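PDB 1VM7: ribokinase from Thermotoga maritima, which probably phosphorylates D-ribose at O-5, using ATP and a divalent cation, most likely magnesium, to give D-ribose 5-phosphate. Local coordinates for residues I133-L138 / A159-G164; L15-V20 / A263-L268; I150-T155 / E178-Y183; N56-V61 / K67-V72. One frame throughout, in Å; residues are numbered along the deposited sequence.

In the fold
The chain enters at strand 17-20, inside the nine-stranded sheet between strands 69-75 and 143-146. After strands 24-30 and 40-51 of the smaller sheet come helix 53-65 and strand 69-75, and contact 4 closes their short connection. Contact 1 then joins helix 135-138 to the end of helix 152-161. Contact 3 packs the start of the same helix on the loop 178-183. Contacts 1 and 3 therefore cross along the chain, while contact 4 comes before both. Contact 2 closes last. It brings helix 256-269 back to strand 17-20, and its long loop encloses the other three. Strands 17-20 and 69-75 are neighbours in the sheet, which links contacts 2 and 4.

Contact 1 of 4, residues I133-L138 / A159-G164; sequences IDWNTL and AKRFNG
Trp135 and Arg161 form a stack of guanidinium on indole. The two planes are 9° apart and their centres 3.8 Å. Arg161 CZ sits over the five-membered ring, a cation-pi contact. Arg161 NH1 lies over that face too, 3.4 Å from Trp135 NE1. Both are donors, so this is stacking and not a bond. Arg161 CD rests almost exactly above the six-membered ring, 3.8 Å from its centroid, as a CH-pi contact. The Arg161 chain is extended from CG to NE, which carries it across the indole. Ile133 CG2 covers the opposite face of the ring. Arg161 also makes a salt bridge through NE to Glu157, which probably fixes the guanidinium over the ring. Replacing Trp135 by alanine is likely to leave the guanidinium without its flat partner and Ile133 CG2 without the ring it packs on.

In the alpha/beta core of this pfkB-family protein, the one-turn helix before strand 143-146 thus packs on the end of the helix leading to strand 165-168. Asp134 is the N-cap of helix 135-138; its OD1 accepts from Thr137 N at 3.1 Å.

The apolar part is smaller. Leu138 CG meets Phe162 CE1 at 4.1 Å. The Phe162 ring also touches Leu144 of strand 143-146.

Separately, a polar atom approaches the ring edge: Leu138 O lies in the plane of the Phe162 ring, 3.4 Å from Phe162 CE1.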
loop_
_atom_site.group_PDB
_atom_site.type_symbol
_atom_site.label_atom_id
_atom_site.label_comp_id
_atom_site.label_asym_id
_atom_site.label_seq_id
_atom_site.Cartn_x
_atom_site.Cartn_y
_atom_site.Cartn_z
ATOM N N ILE A 133 14.986 -1.915 24.633
ATOM C CA ILE A 133 14.996 -0.637 25.326
ATOM C C ILE A 133 16.344 -0.436 26.006
ATOM O O ILE A 133 16.755 -1.231 26.854
ATOM C CB ILE A 133 13.889 -0.531 26.431
ATOM C CG1 ILE A 133 12.470 -0.747 25.868
ATOM C CG2 ILE A 133 13.963 0.828 27.135
ATOM C CD1 ILE A 133 12.103 0.186 24.722
ATOM N N ASP A 134 17.019 0.639 25.616
ATOM C CA ASP A 134 18.235 1.071 26.262
ATOM C C ASP A 134 17.858 1.802 27.542
ATOM O O ASP A 134 17.683 3.026 27.534
ATOM C CB ASP A 134 18.949 2.008 25.317
ATOM C CG ASP A 134 20.303 2.362 25.783
ATOM O OD1 ASP A 134 20.573 2.261 27.007
ATOM O OD2 ASP A 134 21.095 2.745 24.896
ATOM N N TRP A 135 17.704 1.045 28.626
ATOM C CA TRP A 135 17.208 1.587 29.893
ATOM C C TRP A 135 18.159 2.606 30.510
ATOM O O TRP A 135 17.733 3.555 31.171
ATOM C CB TRP A 135 17.011 0.480 30.944
ATOM C CG TRP A 135 15.915 -0.434 30.620
ATOM C CD1 TRP A 135 16.025 -1.750 30.258
ATOM C CD2 TRP A 135 14.515 -0.118 30.594
ATOM N NE1 TRP A 135 14.775 -2.273 30.012
ATOM C CE2 TRP A 135 13.834 -1.290 30.198
ATOM C CE3 TRP A 135 13.777 1.046 30.849
ATOM C CZ2 TRP A 135 12.441 -1.340 30.064
ATOM C CZ3 TRP A 135 12.397 1.001 30.715
ATOM C CH2 TRP A 135 11.741 -0.186 30.330
ATOM N N ASN A 136 19.458 2.379 30.353
ATOM C CA ASN A 136 20.434 3.326 30.873
ATOM C C ASN A 136 20.232 4.683 30.193
ATOM O O ASN A 136 20.131 5.710 30.850
ATOM N N THR A 137 20.144 4.678 28.876
ATOM C CA THR A 137 19.884 5.907 28.134
ATOM C C THR A 137 18.508 6.488 28.454
ATOM O O THR A 137 18.368 7.691 28.595
ATOM C CB THR A 137 19.993 5.642 26.653
ATOM O OG1 THR A 137 21.325 5.197 26.394
ATOM C CG2 THR A 137 19.682 6.887 25.830
ATOM N N LEU A 138 17.496 5.632 28.570
ATOM C CA LEU A 138 16.146 6.101 28.862
ATOM C C LEU A 138 16.063 6.790 30.221
ATOM O O LEU A 138 15.267 7.704 30.406
ATOM C CB LEU A 138 15.144 4.949 28.830
ATOM C CG LEU A 138 13.689 5.415 28.981
ATOM C CD1 LEU A 138 13.277 6.240 27.768
ATOM C CD2 LEU A 138 12.752 4.246 29.165
ATOM N N ALA A 159 6.570 2.242 31.435
ATOM C CA ALA A 159 5.797 2.959 32.447
ATOM C C ALA A 159 6.147 2.475 33.856
ATOM O O ALA A 159 6.230 3.277 34.804
ATOM C CB ALA A 159 4.295 2.803 32.175
ATOM N N LYS A 160 6.377 1.169 33.985
ATOM C CA LYS A 160 6.830 0.580 35.250
ATOM C C LYS A 160 8.197 1.099 35.678
ATOM O O LYS A 160 8.392 1.475 36.839
ATOM C CB LYS A 160 6.914 -0.953 35.158
ATOM C CG LYS A 160 5.591 -1.671 35.091
ATOM C CD LYS A 160 5.775 -3.187 35.245
ATOM C CE LYS A 160 5.847 -3.572 36.685
ATOM N NZ LYS A 160 6.232 -5.004 36.849
ATOM N N ARG A 161 9.154 1.076 34.760
ATOM C CA ARG A 161 10.527 1.367 35.141
ATOM C C ARG A 161 10.891 2.856 35.144
ATOM O O ARG A 161 11.867 3.247 35.794
ATOM C CB ARG A 161 11.503 0.631 34.231
ATOM C CG ARG A 161 11.414 -0.859 34.320
ATOM C CD ARG A 161 12.777 -1.431 34.006
ATOM N NE ARG A 161 12.688 -2.758 33.432
ATOM C CZ ARG A 161 13.742 -3.493 33.110
ATOM N NH1 ARG A 161 14.982 -3.021 33.301
ATOM N NH2 ARG A 161 13.547 -4.701 32.582
ATOM N N PHE A 162 10.141 3.675 34.407
ATOM C CA PHE A 162 10.499 5.076 34.262
ATOM C C PHE A 162 10.470 5.825 35.577
ATOM O O PHE A 162 9.445 5.952 36.233
ATOM C CB PHE A 162 9.619 5.804 33.246
ATOM C CG PHE A 162 10.253 7.063 32.696
ATOM C CD1 PHE A 162 11.473 7.009 32.020
ATOM C CD2 PHE A 162 9.639 8.294 32.852
ATOM C CE1 PHE A 162 12.051 8.145 31.518
ATOM C CE2 PHE A 162 10.211 9.436 32.348
ATOM C CZ PHE A 162 11.414 9.358 31.675
ATOM N N ASN A 163 11.639 6.311 35.963
ATOM C CA ASN A 163 11.716 7.335 36.988
ATOM C C ASN A 163 11.593 8.679 36.263
ATOM O O ASN A 163 12.550 9.187 35.672
ATOM C CB ASN A 163 13.002 7.226 37.800
ATOM C CG ASN A 163 12.925 7.993 39.096
ATOM O OD1 ASN A 163 11.835 8.370 39.538
ATOM N ND2 ASN A 163 14.079 8.241 39.713
ATOM N N GLY A 164 10.378 9.206 36.278
ATOM C CA GLY A 164 10.049 10.459 35.648
ATOM C C GLY A 164 8.553 10.535 35.431
ATOM O O GLY A 164 7.798 9.701 35.931
#

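Contact 2 of 4, residues L15-V20 / A263-L268; sequences LVISVV and AFAVAL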
loop_
_atom_site.group_PDB
_atom_site.type_symbol
_atom_site.label_atom_id
_atom_site.label_comp_id
_atom_site.label_asym_id
_atom_site.label_seq_id
_atom_site.Cartn_x
_atom_site.Cartn_y
_atom_site.Cartn_z
ATOM N N LEU A 15 13.289 19.840 31.264
ATOM C CA LEU A 15 13.199 18.400 31.479
ATOM C C LEU A 15 13.326 17.687 30.132
ATOM O O LEU A 15 12.856 18.194 29.117
ATOM C CB LEU A 15 11.881 18.033 32.163
ATOM C CG LEU A 15 11.674 18.702 33.522
ATOM C CD1 LEU A 15 10.368 18.246 34.194
ATOM C CD2 LEU A 15 12.862 18.434 34.439
ATOM N N VAL A 16 14.002 16.539 30.124
ATOM C CA VAL A 16 14.291 15.840 28.878
ATOM C C VAL A 16 13.167 14.868 28.582
ATOM O O VAL A 16 12.761 14.105 29.461
ATOM C CB VAL A 16 15.648 15.091 28.915
ATOM C CG1 VAL A 16 15.808 14.214 27.687
ATOM C CG2 VAL A 16 16.784 16.080 29.005
ATOM N N ILE A 17 12.675 14.922 27.344
ATOM C CA ILE A 17 11.536 14.103 26.893
ATOM C C ILE A 17 11.971 12.936 25.978
ATOM O O ILE A 17 12.735 13.108 25.020
ATOM C CB ILE A 17 10.487 14.944 26.096
ATOM C CG1 ILE A 17 9.906 16.074 26.951
ATOM C CG2 ILE A 17 9.381 14.027 25.515
ATOM C CD1 ILE A 17 9.015 17.045 26.175
ATOM N N SER A 18 11.465 11.751 26.295
ATOM C CA SER A 18 11.562 10.600 25.430
ATOM C C SER A 18 10.178 10.152 25.031
ATOM O O SER A 18 9.250 10.189 25.837
ATOM C CB SER A 18 12.247 9.453 26.145
ATOM O OG SER A 18 13.604 9.744 26.366
ATOM N N VAL A 19 10.032 9.754 23.772
ATOM C CA VAL A 19 8.829 9.101 23.292
ATOM C C VAL A 19 9.233 7.666 23.004
ATOM O O VAL A 19 10.282 7.429 22.418
ATOM C CB VAL A 19 8.212 9.710 21.969
ATOM C CG1 VAL A 19 6.920 9.004 21.631
ATOM C CG2 VAL A 19 7.937 11.168 22.090
ATOM N N VAL A 20 8.423 6.715 23.461
ATOM C CA VAL A 20 8.641 5.321 23.140
ATOM C C VAL A 20 7.372 4.838 22.445
ATOM O O VAL A 20 6.311 4.760 23.038
ATOM C CB VAL A 20 8.958 4.472 24.376
ATOM C CG1 VAL A 20 9.163 3.018 23.958
ATOM C CG2 VAL A 20 10.206 5.010 25.104
ATOM N N ALA A 263 2.916 18.775 22.733
ATOM C CA ALA A 263 2.938 20.160 23.207
ATOM C C ALA A 263 2.710 20.237 24.718
ATOM O O ALA A 263 3.400 20.971 25.416
ATOM C CB ALA A 263 1.902 20.950 22.481
ATOM N N PHE A 264 1.749 19.466 25.229
ATOM C CA PHE A 264 1.575 19.343 26.679
ATOM C C PHE A 264 2.895 19.002 27.373
ATOM O O PHE A 264 3.260 19.625 28.355
ATOM C CB PHE A 264 0.531 18.270 26.980
ATOM C CG PHE A 264 0.273 18.080 28.426
ATOM C CD1 PHE A 264 -0.471 19.011 29.129
ATOM C CD2 PHE A 264 0.788 16.997 29.103
ATOM C CE1 PHE A 264 -0.700 18.859 30.466
ATOM C CE2 PHE A 264 0.529 16.825 30.456
ATOM C CZ PHE A 264 -0.190 17.764 31.127
ATOM N N ALA A 265 3.602 18.015 26.832
ATOM C CA ALA A 265 4.847 17.530 27.405
ATOM C C ALA A 265 5.972 18.578 27.329
ATOM O O ALA A 265 6.739 18.714 28.270
ATOM C CB ALA A 265 5.236 16.251 26.711
ATOM N N VAL A 266 6.057 19.289 26.199
ATOM C CA VAL A 266 6.980 20.430 26.022
ATOM C C VAL A 266 6.797 21.471 27.100
ATOM O O VAL A 266 7.772 21.965 27.651
ATOM C CB VAL A 266 6.796 21.115 24.615
ATOM C CG1 VAL A 266 7.484 22.494 24.545
ATOM C CG2 VAL A 266 7.346 20.221 23.510
ATOM N N ALA A 267 5.542 21.805 27.388
ATOM C CA ALA A 267 5.205 22.748 28.437
ATOM C C ALA A 267 5.692 22.290 29.824
ATOM O O ALA A 267 6.407 23.016 30.516
ATOM C CB ALA A 267 3.740 22.974 28.434
ATOM N N LEU A 268 5.355 21.067 30.206
ATOM C CA LEU A 268 5.882 20.510 31.440
ATOM C C LEU A 268 7.415 20.598 31.476
ATOM O O LEU A 268 7.983 20.969 32.492
ATOM C CB LEU A 268 5.448 19.053 31.605
ATOM C CG LEU A 268 3.941 18.728 31.700
ATOM C CD1 LEU A 268 3.718 17.244 31.961
ATOM C CD2 LEU A 268 3.267 19.562 32.788
#
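Leu15 meets the helix just before strand 17-20 begins. Leu15 CD1 lies 4.0 Å from Leu268 O, a loose contact of a methyl group with a backbone carbonyl. The backbone of Leu15 is also hydrogen-bonded to Ser269, which ties the strand entrance to the end of helix 256-269.

Ile17 carries most of the contact. CG1 is anti to the carbonyl carbon (chi1 -60°), and with the chain extended beyond it CD1 points at the helix backbone. Ile17 CD1 lies 3.5 Å from Ala265 O and 3.7 Å from Val266 N, on the peptide between the two residues. Ile17 CD1 also touches Ala265 CB at 3.9 Å and, more distantly, Val266 CG2 at 4.5 Å. The small alanine lets the isoleucine come close to the helix. Ala265 CB also packs on Leu145 of strand 143-146, so one helix residue touches two adjacent strands.

Through Leu15 and Ile17 the helix covers the first part of strand 17-20. Helix 256-269 carries Asp258, the predicted proton acceptor, and packs on a face of the central sheet in the alpha/beta core of ribokinase-family enzymes. The direct contact is made of methyl groups on methyls and peptide, so its hold is by dispersion and burial of apolar surface.

Contact 3 of 4, residues I150-T155 / E178-Y183; sequences IPFETT and EEIFQY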
loop_
_atom_site.group_PDB
_atom_site.type_symbol
_atom_site.label_atom_id
_atom_site.label_comp_id
_atom_site.label_asym_id
_atom_site.label_seq_id
_atom_site.Cartn_x
_atom_site.Cartn_y
_atom_site.Cartn_z
ATOM N N ILE A 150 2.614 -0.234 19.984
ATOM C CA ILE A 150 3.721 -1.162 20.021
ATOM C C ILE A 150 3.280 -2.242 20.998
ATOM O O ILE A 150 2.197 -2.138 21.612
ATOM C CB ILE A 150 5.051 -0.456 20.438
ATOM C CG1 ILE A 150 4.925 0.200 21.816
ATOM C CG2 ILE A 150 5.404 0.574 19.400
ATOM C CD1 ILE A 150 6.206 0.769 22.341
ATOM N N PRO A 151 4.069 -3.306 21.127
ATOM C CA PRO A 151 3.633 -4.368 22.027
ATOM C C PRO A 151 3.395 -3.824 23.420
ATOM O O PRO A 151 4.219 -3.052 23.921
ATOM C CB PRO A 151 4.839 -5.324 22.015
ATOM C CG PRO A 151 5.445 -5.122 20.710
ATOM C CD PRO A 151 5.366 -3.653 20.505
ATOM N N PHE A 152 2.262 -4.175 24.019
ATOM C CA PHE A 152 1.884 -3.549 25.263
ATOM C C PHE A 152 2.948 -3.804 26.332
ATOM O O PHE A 152 3.250 -2.948 27.154
ATOM C CB PHE A 152 0.535 -4.058 25.749
ATOM C CG PHE A 152 0.085 -3.358 26.968
ATOM C CD1 PHE A 152 -0.253 -2.011 26.897
ATOM C CD2 PHE A 152 0.112 -3.996 28.202
ATOM C CE1 PHE A 152 -0.641 -1.324 28.024
ATOM C CE2 PHE A 152 -0.270 -3.311 29.347
ATOM C CZ PHE A 152 -0.646 -1.972 29.259
ATOM N N GLU A 153 3.531 -4.989 26.304
ATOM C CA GLU A 153 4.536 -5.357 27.300
ATOM C C GLU A 153 5.680 -4.364 27.368
ATOM O O GLU A 153 6.314 -4.199 28.423
ATOM C CB GLU A 153 5.152 -6.736 27.019
ATOM C CG GLU A 153 5.982 -6.782 25.712
ATOM C CD GLU A 153 7.123 -7.774 25.765
ATOM O OE1 GLU A 153 6.936 -8.834 26.386
ATOM O OE2 GLU A 153 8.202 -7.482 25.181
ATOM N N THR A 154 5.976 -3.740 26.229
ATOM C CA THR A 154 7.056 -2.779 26.168
ATOM C C THR A 154 6.587 -1.483 26.780
ATOM O O THR A 154 7.246 -0.921 27.645
ATOM C CB THR A 154 7.540 -2.547 24.735
ATOM O OG1 THR A 154 8.121 -3.750 24.250
ATOM C CG2 THR A 154 8.608 -1.440 24.681
ATOM N N THR A 155 5.431 -1.022 26.328
ATOM C CA THR A 155 4.800 0.152 26.892
ATOM C C THR A 155 4.700 -0.012 28.401
ATOM O O THR A 155 5.121 0.857 29.149
ATOM C CB THR A 155 3.400 0.357 26.272
ATOM O OG1 THR A 155 3.559 0.645 24.890
ATOM C CG2 THR A 155 2.627 1.505 26.939
ATOM N N GLU A 178 -4.701 -3.619 32.984
ATOM C CA GLU A 178 -4.937 -2.767 34.142
ATOM C C GLU A 178 -3.674 -2.355 34.892
ATOM O O GLU A 178 -3.642 -1.337 35.592
ATOM C CB GLU A 178 -5.840 -3.524 35.133
ATOM C CG GLU A 178 -6.364 -2.688 36.282
ATOM C CD GLU A 178 -7.521 -3.361 36.979
ATOM O OE1 GLU A 178 -7.343 -4.511 37.423
ATOM O OE2 GLU A 178 -8.613 -2.764 37.061
ATOM N N GLU A 179 -2.633 -3.167 34.771
ATOM C CA GLU A 179 -1.442 -2.985 35.582
ATOM C C GLU A 179 -0.768 -1.643 35.316
ATOM O O GLU A 179 -0.109 -1.100 36.204
ATOM C CB GLU A 179 -0.450 -4.137 35.360
ATOM C CG GLU A 179 0.730 -4.174 36.327
ATOM C CD GLU A 179 1.850 -5.136 35.887
ATOM O OE1 GLU A 179 1.611 -6.035 35.034
ATOM O OE2 GLU A 179 2.980 -4.989 36.409
ATOM N N ILE A 180 -0.935 -1.108 34.097
ATOM C CA ILE A 180 -0.206 0.081 33.689
ATOM C C ILE A 180 -0.623 1.331 34.459
ATOM O O ILE A 180 0.205 2.209 34.710
ATOM C CB ILE A 180 -0.324 0.334 32.138
ATOM C CG1 ILE A 180 0.740 1.317 31.669
ATOM C CG2 ILE A 180 -1.735 0.816 31.742
ATOM C CD1 ILE A 180 1.045 1.178 30.244
ATOM N N PHE A 181 -1.881 1.392 34.867
ATOM C CA PHE A 181 -2.496 2.643 35.325
ATOM C C PHE A 181 -1.845 3.234 36.573
ATOM O O PHE A 181 -1.677 4.441 36.667
ATOM C CB PHE A 181 -4.003 2.426 35.524
ATOM C CG PHE A 181 -4.726 2.067 34.255
ATOM C CD1 PHE A 181 -4.797 2.975 33.208
ATOM C CD2 PHE A 181 -5.307 0.821 34.083
ATOM C CE1 PHE A 181 -5.449 2.662 32.026
ATOM C CE2 PHE A 181 -5.963 0.506 32.907
ATOM C CZ PHE A 181 -6.024 1.442 31.867
ATOM N N GLN A 182 -1.480 2.372 37.516
ATOM C CA GLN A 182 -0.865 2.794 38.783
ATOM C C GLN A 182 0.496 3.480 38.572
ATOM O O GLN A 182 0.948 4.253 39.423
ATOM C CB GLN A 182 -0.681 1.588 39.724
ATOM C CG GLN A 182 0.392 0.632 39.210
ATOM C CD GLN A 182 0.321 -0.738 39.805
ATOM O OE1 GLN A 182 0.526 -0.900 40.996
ATOM N NE2 GLN A 182 0.067 -1.747 38.967
ATOM N N TYR A 183 1.133 3.194 37.436
ATOM C CA TYR A 183 2.419 3.788 37.071
ATOM C C TYR A 183 2.315 5.108 36.305
ATOM O O TYR A 183 3.336 5.734 36.030
ATOM C CB TYR A 183 3.245 2.788 36.261
ATOM C CG TYR A 183 3.498 1.517 37.025
ATOM C CD1 TYR A 183 4.255 1.535 38.202
ATOM C CD2 TYR A 183 2.974 0.311 36.600
ATOM C CE1 TYR A 183 4.484 0.371 38.933
ATOM C CE2 TYR A 183 3.194 -0.847 37.317
ATOM C CZ TYR A 183 3.966 -0.817 38.479
ATOM O OH TYR A 183 4.169 -1.978 39.206
#
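Thr155, in the first turn of helix 152-161, whose N-cap is Pro151, and Ile180 have the closest CA atoms of the two segments, 8.4 Å apart.

Ile180 is the central side chain. Its CG1 is anti to the backbone N (chi1 -164°), which brings CD1 to rest against both Phe152 and Thr155. Ile180 CD1 lies 3.7 Å from both Thr155 CG2 and Phe152 CZ. Phe152 meets the isoleucine with the edge of its ring. Phe152 CZ is also 3.7 Å from Ile180 CB, while Ile180 CG2 lies in the ring plane at 3.9 Å from Phe152 CZ. Thr155 offers its methyl to this apolar group; its OG1 makes a weak hydrogen bond to Gln147 O.

The far segment is steadied from within. Gln182 NE2 donates to Glu179 O at 2.8 Å, nearly straight at 170°, on a lone pair in the carbonyl plane. Ile180 CG2 also lies over the centre of the Phe181 ring.

Leu156 and Ala159 of helix 152-161 extend the surface beneath Ile180. The arrangement belongs to the alpha/beta core of a pfkB-family kinase: a helix between parallel strands 143-146 and 165-168 is packed by the connection to strand 186-187.

Contact 4 of 4, residues N56-V61 / K67-V72; sequences NQAVTV and KGCRFV
Ala58 and Cys69 stand at the closest point between helix 56-61 and strand 69-72, with CA atoms 5.8 Å apart. The axes approach to 8.0 Å and run nearly antiparallel, at 166°. The small side chain of Ala58 leaves room for this approach. Ala58 CB is a low bump that rests over one face of the Phe71 ring, offset toward the rim, 4.0 Å from the centroid. This is a CH-pi contact. Cys69 CB fits against Ala58 O at 3.6 Å.

Val61 makes the second bump. Val61 CG1, anti to the backbone N (chi1 166°), rests against both Cys69 SG (3.5 Å) and Gly68 O (3.7 Å). Cys69 SG is also 3.9 Å from Ala58 CB, and so fills the hollow between Ala58 and Val61. One water bridges the backbones: it donates to Val61 O and Gly68 O and accepts from Lys67 N.

Val19 of strand 17-20 touches Ala58, Cys69 and Phe71. Elsewhere on the helix, Asn56, a predicted substrate-binding residue, and Gln57 hydrogen-bond through their side chains to Asp258. The whole is part of a right-handed beta-alpha-beta crossover from strand 17-20 to parallel strand 69-75, with strands 24-30 and 40-51 inserted before helix 53-65, as in the Rossmann-like core of ribokinase-family enzymes.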
loop_
_atom_site.group_PDB
_atom_site.type_symbol
_atom_site.label_atom_id
_atom_site.label_comp_id
_atom_site.label_asym_id
_atom_site.label_seq_id
_atom_site.Cartn_x
_atom_site.Cartn_y
_atom_site.Cartn_z
ATOM N N ASN A 56 4.228 11.140 15.559
ATOM C CA ASN A 56 3.509 12.383 15.530
ATOM C C ASN A 56 3.791 13.172 16.793
ATOM O O ASN A 56 3.974 14.395 16.747
ATOM C CB ASN A 56 1.999 12.184 15.359
ATOM C CG ASN A 56 1.634 11.619 14.036
ATOM O OD1 ASN A 56 2.464 11.546 13.108
ATOM N ND2 ASN A 56 0.375 11.187 13.922
ATOM N N GLN A 57 3.875 12.474 17.911
ATOM C CA GLN A 57 4.181 13.129 19.176
ATOM C C GLN A 57 5.636 13.555 19.287
ATOM O O GLN A 57 5.935 14.639 19.769
ATOM C CB GLN A 57 3.743 12.228 20.324
ATOM C CG GLN A 57 2.244 12.116 20.365
ATOM C CD GLN A 57 1.727 11.149 21.375
ATOM O OE1 GLN A 57 2.443 10.737 22.280
ATOM N NE2 GLN A 57 0.472 10.770 21.230
ATOM N N ALA A 58 6.554 12.706 18.858
ATOM C CA ALA A 58 7.974 13.071 18.840
ATOM C C ALA A 58 8.222 14.288 17.946
ATOM O O ALA A 58 8.953 15.219 18.311
ATOM C CB ALA A 58 8.779 11.942 18.367
ATOM N N VAL A 59 7.639 14.270 16.763
ATOM C CA VAL A 59 7.780 15.391 15.813
ATOM C C VAL A 59 7.177 16.671 16.406
ATOM O O VAL A 59 7.687 17.777 16.178
ATOM C CB VAL A 59 7.123 15.058 14.448
ATOM C CG1 VAL A 59 7.064 16.297 13.524
ATOM C CG2 VAL A 59 7.857 13.956 13.761
ATOM N N THR A 60 6.088 16.512 17.166
ATOM C CA THR A 60 5.510 17.632 17.875
ATOM C C THR A 60 6.505 18.160 18.917
ATOM O O THR A 60 6.762 19.356 18.972
ATOM C CB THR A 60 4.112 17.272 18.494
ATOM O OG1 THR A 60 3.211 16.863 17.446
ATOM C CG2 THR A 60 3.536 18.431 19.187
ATOM N N VAL A 61 7.061 17.261 19.718
ATOM C CA VAL A 61 7.999 17.640 20.746
ATOM C C VAL A 61 9.173 18.408 20.143
ATOM O O VAL A 61 9.473 19.517 20.604
ATOM C CB VAL A 61 8.447 16.401 21.541
ATOM C CG1 VAL A 61 9.674 16.724 22.378
ATOM C CG2 VAL A 61 7.257 15.874 22.426
ATOM N N LYS A 67 14.131 21.486 20.880
ATOM C CA LYS A 67 15.310 20.819 21.411
ATOM C C LYS A 67 15.381 19.376 20.941
ATOM O O LYS A 67 15.987 18.545 21.598
ATOM C CB LYS A 67 15.262 20.872 22.926
ATOM C CG LYS A 67 15.409 22.294 23.449
ATOM C CD LYS A 67 15.561 22.306 24.923
ATOM C CE LYS A 67 15.490 23.729 25.477
ATOM N NZ LYS A 67 15.705 24.814 24.488
ATOM N N GLY A 68 14.780 19.092 19.785
ATOM C CA GLY A 68 14.761 17.749 19.246
ATOM C C GLY A 68 13.847 16.873 20.066
ATOM O O GLY A 68 12.975 17.373 20.781
ATOM N N CYS A 69 14.041 15.562 19.960
ATOM C CA CYS A 69 13.282 14.603 20.750
ATOM C C CYS A 69 13.920 13.225 20.729
ATOM O O CYS A 69 14.345 12.749 19.692
ATOM C CB CYS A 69 11.841 14.522 20.268
ATOM S SG CYS A 69 10.676 13.551 21.355
ATOM N N ARG A 70 14.015 12.603 21.893
ATOM C CA ARG A 70 14.425 11.215 21.997
ATOM C C ARG A 70 13.196 10.360 21.720
ATOM O O ARG A 70 12.134 10.527 22.327
ATOM C CB ARG A 70 15.006 10.928 23.365
ATOM C CG ARG A 70 16.207 11.787 23.628
ATOM C CD ARG A 70 16.766 11.616 24.996
ATOM N NE ARG A 70 17.927 12.493 25.162
ATOM C CZ ARG A 70 18.954 12.248 25.973
ATOM N NH1 ARG A 70 19.009 11.143 26.713
ATOM N NH2 ARG A 70 19.950 13.129 26.039
ATOM N N PHE A 71 13.326 9.479 20.752
ATOM C CA PHE A 71 12.189 8.761 20.254
ATOM C C PHE A 71 12.647 7.362 19.983
ATOM O O PHE A 71 13.350 7.120 18.990
ATOM C CB PHE A 71 11.666 9.424 18.984
ATOM C CG PHE A 71 10.528 8.693 18.312
ATOM C CD1 PHE A 71 9.580 7.951 19.055
ATOM C CD2 PHE A 71 10.353 8.808 16.932
ATOM C CE1 PHE A 71 8.538 7.310 18.450
ATOM C CE2 PHE A 71 9.272 8.159 16.294
ATOM C CZ PHE A 71 8.368 7.406 17.078
ATOM N N VAL A 72 12.331 6.456 20.916
ATOM C CA VAL A 72 12.639 5.044 20.729
ATOM C C VAL A 72 11.515 4.471 19.902
ATOM O O VAL A 72 10.323 4.545 20.266
ATOM C CB VAL A 72 12.857 4.275 22.057
ATOM C CG1 VAL A 72 13.240 2.816 21.779
ATOM C CG2 VAL A 72 13.979 4.945 22.819
HETATM O O HOH W 1 12.106 19.639 21.686
#